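Local structure of NLP/P60 (Enterococcus faecium, 6B8C) at residues A[56-60]-A[72-78]; A[93-99]-A[136-142]. The protein is the secreted antigen SagA, a peptidoglycan hydrolase whose NlpC/P60 domain probably cuts peptide bonds of the cell wall to release muropeptides. All coordinates share one frame; numbering follows the deposited sequence.

Contact 1. Residues A[56-60]-A[72-78]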
loop_
_atom_site.group_PDB
_atom_site.type_symbol
_atom_site.label_atom_id
_atom_site.label_comp_id
_atom_site.label_asym_id
_atom_site.label_seq_id
_atom_site.Cartn_x
_atom_site.Cartn_y
_atom_site.Cartn_z
ATOM N N SER A 56 -2.987 -5.474 2.719
ATOM C CA SER A 56 -2.791 -4.634 3.899
ATOM C C SER A 56 -1.550 -5.041 4.690
ATOM O O SER A 56 -0.879 -4.182 5.281
ATOM C CB SER A 56 -4.036 -4.678 4.788
ATOM O OG SER A 56 -4.439 -6.013 5.041
ATOM N N GLY A 57 -1.243 -6.341 4.731
ATOM C CA GLY A 57 -0.056 -6.791 5.441
ATOM C C GLY A 57 1.218 -6.229 4.845
ATOM O O GLY A 57 2.145 -5.862 5.569
ATOM N N PHE A 58 1.263 -6.118 3.518
ATOM C CA PHE A 58 2.438 -5.580 2.842
ATOM C C PHE A 58 2.681 -4.119 3.221
ATOM O O PHE A 58 3.793 -3.743 3.620
ATOM C CB PHE A 58 2.256 -5.745 1.332
ATOM C CG PHE A 58 3.286 -5.038 0.519
ATOM C CD1 PHE A 58 4.622 -5.360 0.644
ATOM C CD2 PHE A 58 2.916 -4.055 -0.384
ATOM C CE1 PHE A 58 5.576 -4.709 -0.111
ATOM C CE2 PHE A 58 3.866 -3.397 -1.140
ATOM C CZ PHE A 58 5.196 -3.724 -1.004
ATOM N N THR A 59 1.646 -3.281 3.108
ATOM C CA THR A 59 1.795 -1.866 3.445
ATOM C C THR A 59 2.115 -1.678 4.923
ATOM O O THR A 59 2.959 -0.841 5.286
ATOM C CB THR A 59 0.525 -1.099 3.068
ATOM O OG1 THR A 59 -0.579 -1.587 3.839
ATOM C CG2 THR A 59 0.212 -1.277 1.590
ATOM N N ARG A 60 1.449 -2.445 5.796
ATOM C CA ARG A 60 1.756 -2.369 7.218
ATOM C C ARG A 60 3.206 -2.739 7.489
ATOM O O ARG A 60 3.880 -2.084 8.290
ATOM C CB ARG A 60 0.820 -3.280 8.012
ATOM C CG ARG A 60 1.099 -3.269 9.504
ATOM C CD ARG A 60 0.025 -3.994 10.295
ATOM N NE ARG A 60 0.348 -5.399 10.520
ATOM C CZ ARG A 60 1.104 -5.838 11.520
ATOM N NH1 ARG A 60 1.348 -7.136 11.650
ATOM N NH2 ARG A 60 1.622 -4.979 12.391
ATOM N N GLY A 72 -2.984 0.206 10.644
ATOM C CA GLY A 72 -3.862 -0.941 10.808
ATOM C C GLY A 72 -3.412 -2.260 10.201
ATOM O O GLY A 72 -2.697 -2.283 9.194
ATOM N N GLY A 73 -3.834 -3.374 10.811
ATOM C CA GLY A 73 -3.507 -4.690 10.289
ATOM C C GLY A 73 -4.342 -5.121 9.104
ATOM O O GLY A 73 -3.913 -5.991 8.339
ATOM N N TRP A 74 -5.524 -4.542 8.937
ATOM C CA TRP A 74 -6.354 -4.747 7.761
ATOM C C TRP A 74 -6.629 -3.384 7.123
ATOM O O TRP A 74 -6.063 -2.362 7.521
ATOM C CB TRP A 74 -7.633 -5.518 8.109
ATOM C CG TRP A 74 -8.413 -4.989 9.284
ATOM C CD1 TRP A 74 -8.002 -4.922 10.587
ATOM C CD2 TRP A 74 -9.756 -4.499 9.263
ATOM N NE1 TRP A 74 -9.000 -4.398 11.372
ATOM C CE2 TRP A 74 -10.088 -4.131 10.583
ATOM C CE3 TRP A 74 -10.709 -4.323 8.254
ATOM C CZ2 TRP A 74 -11.330 -3.598 10.920
ATOM C CZ3 TRP A 74 -11.945 -3.795 8.595
ATOM C CH2 TRP A 74 -12.242 -3.439 9.914
ATOM N N THR A 75 -7.505 -3.374 6.120
ATOM C CA THR A 75 -7.553 -2.247 5.192
ATOM C C THR A 75 -8.118 -0.986 5.838
ATOM O O THR A 75 -7.587 0.112 5.633
ATOM C CB THR A 75 -8.369 -2.633 3.958
ATOM O OG1 THR A 75 -8.716 -1.456 3.221
ATOM C CG2 THR A 75 -9.636 -3.382 4.362
ATOM N N VAL A 76 -9.179 -1.114 6.628
ATOM C CA VAL A 76 -9.963 0.050 7.038
ATOM C C VAL A 76 -9.240 0.897 8.085
ATOM O O VAL A 76 -9.218 2.130 7.943
ATOM C CB VAL A 76 -11.359 -0.372 7.526
ATOM C CG1 VAL A 76 -12.159 0.847 7.943
ATOM C CG2 VAL A 76 -12.087 -1.126 6.426
ATOM N N PRO A 77 -8.641 0.324 9.139
ATOM C CA PRO A 77 -7.850 1.167 10.055
ATOM C C PRO A 77 -6.762 1.964 9.357
ATOM O O PRO A 77 -6.498 3.112 9.743
ATOM C CB PRO A 77 -7.262 0.156 11.050
ATOM C CG PRO A 77 -7.449 -1.188 10.414
ATOM C CD PRO A 77 -8.700 -1.068 9.618
ATOM N N GLN A 78 -6.143 1.404 8.315
ATOM C CA GLN A 78 -5.109 2.122 7.582
ATOM C C GLN A 78 -5.624 3.399 6.932
ATOM O O GLN A 78 -4.813 4.232 6.513
ATOM C CB GLN A 78 -4.494 1.203 6.522
ATOM C CG GLN A 78 -3.888 -0.062 7.103
ATOM C CD GLN A 78 -2.956 -0.773 6.138
ATOM O OE1 GLN A 78 -2.809 -0.371 4.984
ATOM N NE2 GLN A 78 -2.316 -1.832 6.613
#
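Q78 reaches T59 and S56 of helix 55-67 through two torsions. Its CG lies anti to its own carbonyl carbon (chi1 -58°), and the chain then runs extended (chi2 -164°). This sets the amide against the helix side. On the helix, T59 has OG1 between its backbone N and carbonyl carbon, turned to meet that amide. T59 OG1 is 2.8 Å from Q78 OE1 and 3.0 Å from S56 O. At the other end of the amide, Q78 NE2 donates to S56 O at 3.1 Å and to G72 O at 2.6 Å. Both acceptors lie close to the amide plane, and the bond to G72 O is nearly straight (168°). S56 O also takes the helical bond from R60 N. The two donors come to it from opposite faces of its carbonyl plane.

Two further contacts flank this centre. S56 OG makes a weak hydrogen bond of 3.3 Å to G73 O, and S56 CB packs on the backbone of W74 and T75. R60 lies along G72 and G73: its CD is 3.4 Å from G72 O and 3.6 Å from G73 CA. The chain then bends at chi3, and the guanidinium forms a salt bridge to D70. V107 of strand 106-112 touches both T59 and Q78.

The polar centre is made by the buried S56, T59 and Q78. Q78 presents both ends of its amide, and the bonds from NE2 to two carbonyl oxygens settle which end is which. One side chain thus ties the loop to itself and to the first turn of the helix.

Contact 2. Residues A[93-99]-A[136-142]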
loop_
_atom_site.group_PDB
_atom_site.type_symbol
_atom_site.label_atom_id
_atom_site.label_comp_id
_atom_site.label_asym_id
_atom_site.label_seq_id
_atom_site.Cartn_x
_atom_site.Cartn_y
_atom_site.Cartn_z
ATOM N N GLY A 93 5.194 7.299 -1.618
ATOM C CA GLY A 93 5.072 6.867 -0.243
ATOM C C GLY A 93 3.664 6.918 0.312
ATOM O O GLY A 93 3.363 6.182 1.262
ATOM N N ASP A 94 2.793 7.756 -0.246
ATOM C CA ASP A 94 1.427 7.844 0.248
ATOM C C ASP A 94 0.690 6.528 0.020
ATOM O O ASP A 94 1.108 5.676 -0.766
ATOM C CB ASP A 94 0.671 8.987 -0.435
ATOM C CG ASP A 94 1.204 10.353 -0.050
ATOM O OD1 ASP A 94 1.180 11.267 -0.903
ATOM O OD2 ASP A 94 1.661 10.508 1.103
ATOM N N LEU A 95 -0.426 6.366 0.723
ATOM C CA LEU A 95 -1.242 5.168 0.588
ATOM C C LEU A 95 -2.382 5.437 -0.386
ATOM O O LEU A 95 -2.901 6.550 -0.450
ATOM C CB LEU A 95 -1.788 4.726 1.948
ATOM C CG LEU A 95 -0.773 4.130 2.931
ATOM C CD1 LEU A 95 -1.386 3.927 4.308
ATOM C CD2 LEU A 95 -0.230 2.818 2.397
ATOM N N LEU A 96 -2.753 4.421 -1.161
ATOM C CA LEU A 96 -3.837 4.514 -2.132
ATOM C C LEU A 96 -4.886 3.469 -1.789
ATOM O O LEU A 96 -4.543 2.312 -1.527
ATOM C CB LEU A 96 -3.327 4.297 -3.558
ATOM C CG LEU A 96 -2.147 5.156 -4.004
ATOM C CD1 LEU A 96 -1.627 4.679 -5.345
ATOM C CD2 LEU A 96 -2.546 6.620 -4.076
ATOM N N PHE A 97 -6.156 3.869 -1.810
ATOM C CA PHE A 97 -7.244 3.042 -1.306
ATOM C C PHE A 97 -8.322 2.872 -2.364
ATOM O O PHE A 97 -8.756 3.852 -2.986
ATOM C CB PHE A 97 -7.849 3.647 -0.032
ATOM C CG PHE A 97 -6.947 3.556 1.161
ATOM C CD1 PHE A 97 -6.040 4.566 1.441
ATOM C CD2 PHE A 97 -6.991 2.451 1.995
ATOM C CE1 PHE A 97 -5.203 4.480 2.537
ATOM C CE2 PHE A 97 -6.159 2.359 3.091
ATOM C CZ PHE A 97 -5.261 3.376 3.362
ATOM N N TRP A 98 -8.737 1.621 -2.562
ATOM C CA TRP A 98 -9.885 1.273 -3.382
ATOM C C TRP A 98 -11.103 1.089 -2.492
ATOM O O TRP A 98 -11.016 0.478 -1.424
ATOM C CB TRP A 98 -9.639 -0.024 -4.155
ATOM C CG TRP A 98 -8.745 0.084 -5.344
ATOM C CD1 TRP A 98 -9.108 -0.060 -6.648
ATOM C CD2 TRP A 98 -7.332 0.326 -5.344
ATOM N NE1 TRP A 98 -8.013 0.083 -7.464
ATOM C CE2 TRP A 98 -6.909 0.320 -6.689
ATOM C CE3 TRP A 98 -6.386 0.550 -4.341
ATOM C CZ2 TRP A 98 -5.582 0.534 -7.055
ATOM C CZ3 TRP A 98 -5.069 0.761 -4.708
ATOM C CH2 TRP A 98 -4.680 0.753 -6.053
ATOM N N GLY A 99 -12.242 1.587 -2.950
ATOM C CA GLY A 99 -13.469 1.525 -2.183
ATOM C C GLY A 99 -13.773 2.844 -1.504
ATOM O O GLY A 99 -13.012 3.815 -1.567
ATOM N N PRO A 136 -7.200 3.608 -8.138
ATOM C CA PRO A 136 -7.665 3.678 -6.751
ATOM C C PRO A 136 -8.700 4.775 -6.587
ATOM O O PRO A 136 -8.829 5.681 -7.412
ATOM C CB PRO A 136 -6.391 3.989 -5.962
ATOM C CG PRO A 136 -5.529 4.719 -6.932
ATOM C CD PRO A 136 -5.846 4.167 -8.300
ATOM N N ASP A 137 -9.453 4.677 -5.494
ATOM C CA ASP A 137 -10.539 5.618 -5.250
ATOM C C ASP A 137 -10.075 6.880 -4.527
ATOM O O ASP A 137 -10.502 7.980 -4.892
ATOM C CB ASP A 137 -11.663 4.930 -4.469
ATOM C CG ASP A 137 -12.393 3.885 -5.300
ATOM O OD1 ASP A 137 -12.955 4.240 -6.359
ATOM O OD2 ASP A 137 -12.390 2.700 -4.905
ATOM N N PHE A 138 -9.217 6.767 -3.514
ATOM C CA PHE A 138 -8.649 7.980 -2.913
ATOM C C PHE A 138 -7.241 7.673 -2.413
ATOM O O PHE A 138 -6.719 6.575 -2.618
ATOM C CB PHE A 138 -9.560 8.542 -1.809
ATOM C CG PHE A 138 -9.801 7.600 -0.660
ATOM C CD1 PHE A 138 -10.907 6.765 -0.656
ATOM C CD2 PHE A 138 -8.939 7.569 0.425
ATOM C CE1 PHE A 138 -11.141 5.905 0.401
ATOM C CE2 PHE A 138 -9.166 6.710 1.487
ATOM C CZ PHE A 138 -10.267 5.878 1.474
ATOM N N ALA A 139 -6.612 8.650 -1.757
ATOM C CA ALA A 139 -5.264 8.477 -1.250
ATOM C C ALA A 139 -5.178 9.066 0.149
ATOM O O ALA A 139 -6.092 9.744 0.624
ATOM C CB ALA A 139 -4.228 9.124 -2.179
ATOM N N VAL A 140 -4.053 8.802 0.805
ATOM C CA VAL A 140 -3.813 9.209 2.182
ATOM C C VAL A 140 -2.356 9.630 2.291
ATOM O O VAL A 140 -1.453 8.839 1.989
ATOM C CB VAL A 140 -4.129 8.085 3.185
ATOM C CG1 VAL A 140 -3.568 8.420 4.549
ATOM C CG2 VAL A 140 -5.632 7.859 3.277
ATOM N N SER A 141 -2.132 10.882 2.688
ATOM C CA SER A 141 -0.794 11.388 2.947
ATOM C C SER A 141 -0.338 10.968 4.335
ATOM O O SER A 141 -1.135 10.920 5.280
ATOM C CB SER A 141 -0.761 12.914 2.830
ATOM O OG SER A 141 -1.172 13.348 1.545
ATOM N N MET A 142 0.951 10.669 4.450
ATOM C CA MET A 142 1.527 10.152 5.682
ATOM C C MET A 142 2.637 11.065 6.195
ATOM O O MET A 142 3.712 11.149 5.597
ATOM C CB MET A 142 2.068 8.740 5.451
ATOM C CG MET A 142 1.141 7.856 4.628
ATOM S SD MET A 142 -0.207 7.146 5.587
ATOM C CE MET A 142 0.715 6.123 6.731
#
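Strands 95-98 and 138-141 are antiparallel neighbours in the main sheet, and a classic beta bulge interrupts their pairing at F97. Two residues, D137 and F138, sit across from the single F97, and F97 O accepts both of their N-H groups, at 2.7 Å from D137 N and 3.0 Å from F138 N. F97 N returns a nearly straight bond to F138 O at 2.9 Å (171°). Further along, L95 and V140 exchange backbone bonds in both directions. L96 and A139, between the L95-V140 and F97-F138 pairs, form the non-hydrogen-bonded pair.

The side chains sort onto two faces. On one, F97 CB sits over the face of the F138 ring, 3.8 Å from its centroid, in a CH-pi contact. The ring planes are only 18° from parallel, but one is displaced so far along the other that there is little stacking. F138 CG lies between its backbone N and carbonyl carbon (chi1 60°), which puts the ring beside F97. V140 CG2 approaches F97 CE1 obliquely at 3.5 Å. Farther along this face, the thioether of bent M142 meets L95, with SD 3.7 Å from CD1. On the opposite face, L96 CD2 touches A139 CB.

P136, just before the bulge, covers the W98 indole. Its CB stands almost on the normal of the six-membered ring, 3.5 Å from the centroid, while CA also lies over the indole face. H106 and Y116 make edge-to-face contacts with the same indole. At the other end, D94 OD2 accepts a weak hydrogen bond of 3.4 Å from M142 N, and D94 OD1 takes K91 N.

The bulge is local to this pair; the antiparallel sheet is typical of the papain-like NlpC/P60 fold.

In the fold
Contact 1 comes first along the chain and closes before contact 2 opens. Their centres are 12 Å apart. Contact 1 joins helix 55-67 to the loop that follows it. Contact 2 joins two adjacent strands of the six-stranded antiparallel sheet. The two meet directly: Q78 O lies 3.3 Å from F97 CZ, and T59 CB lies 4.0 Å from L95 CD2. The helix and loop therefore pack on the face of the sheet that carries L95 and F97. This helix-on-sheet pairing is the core of papain-like NlpC/P60 domains. In relatives the catalytic cysteine starts the helix and the histidine lies on the sheet; the same is probable here.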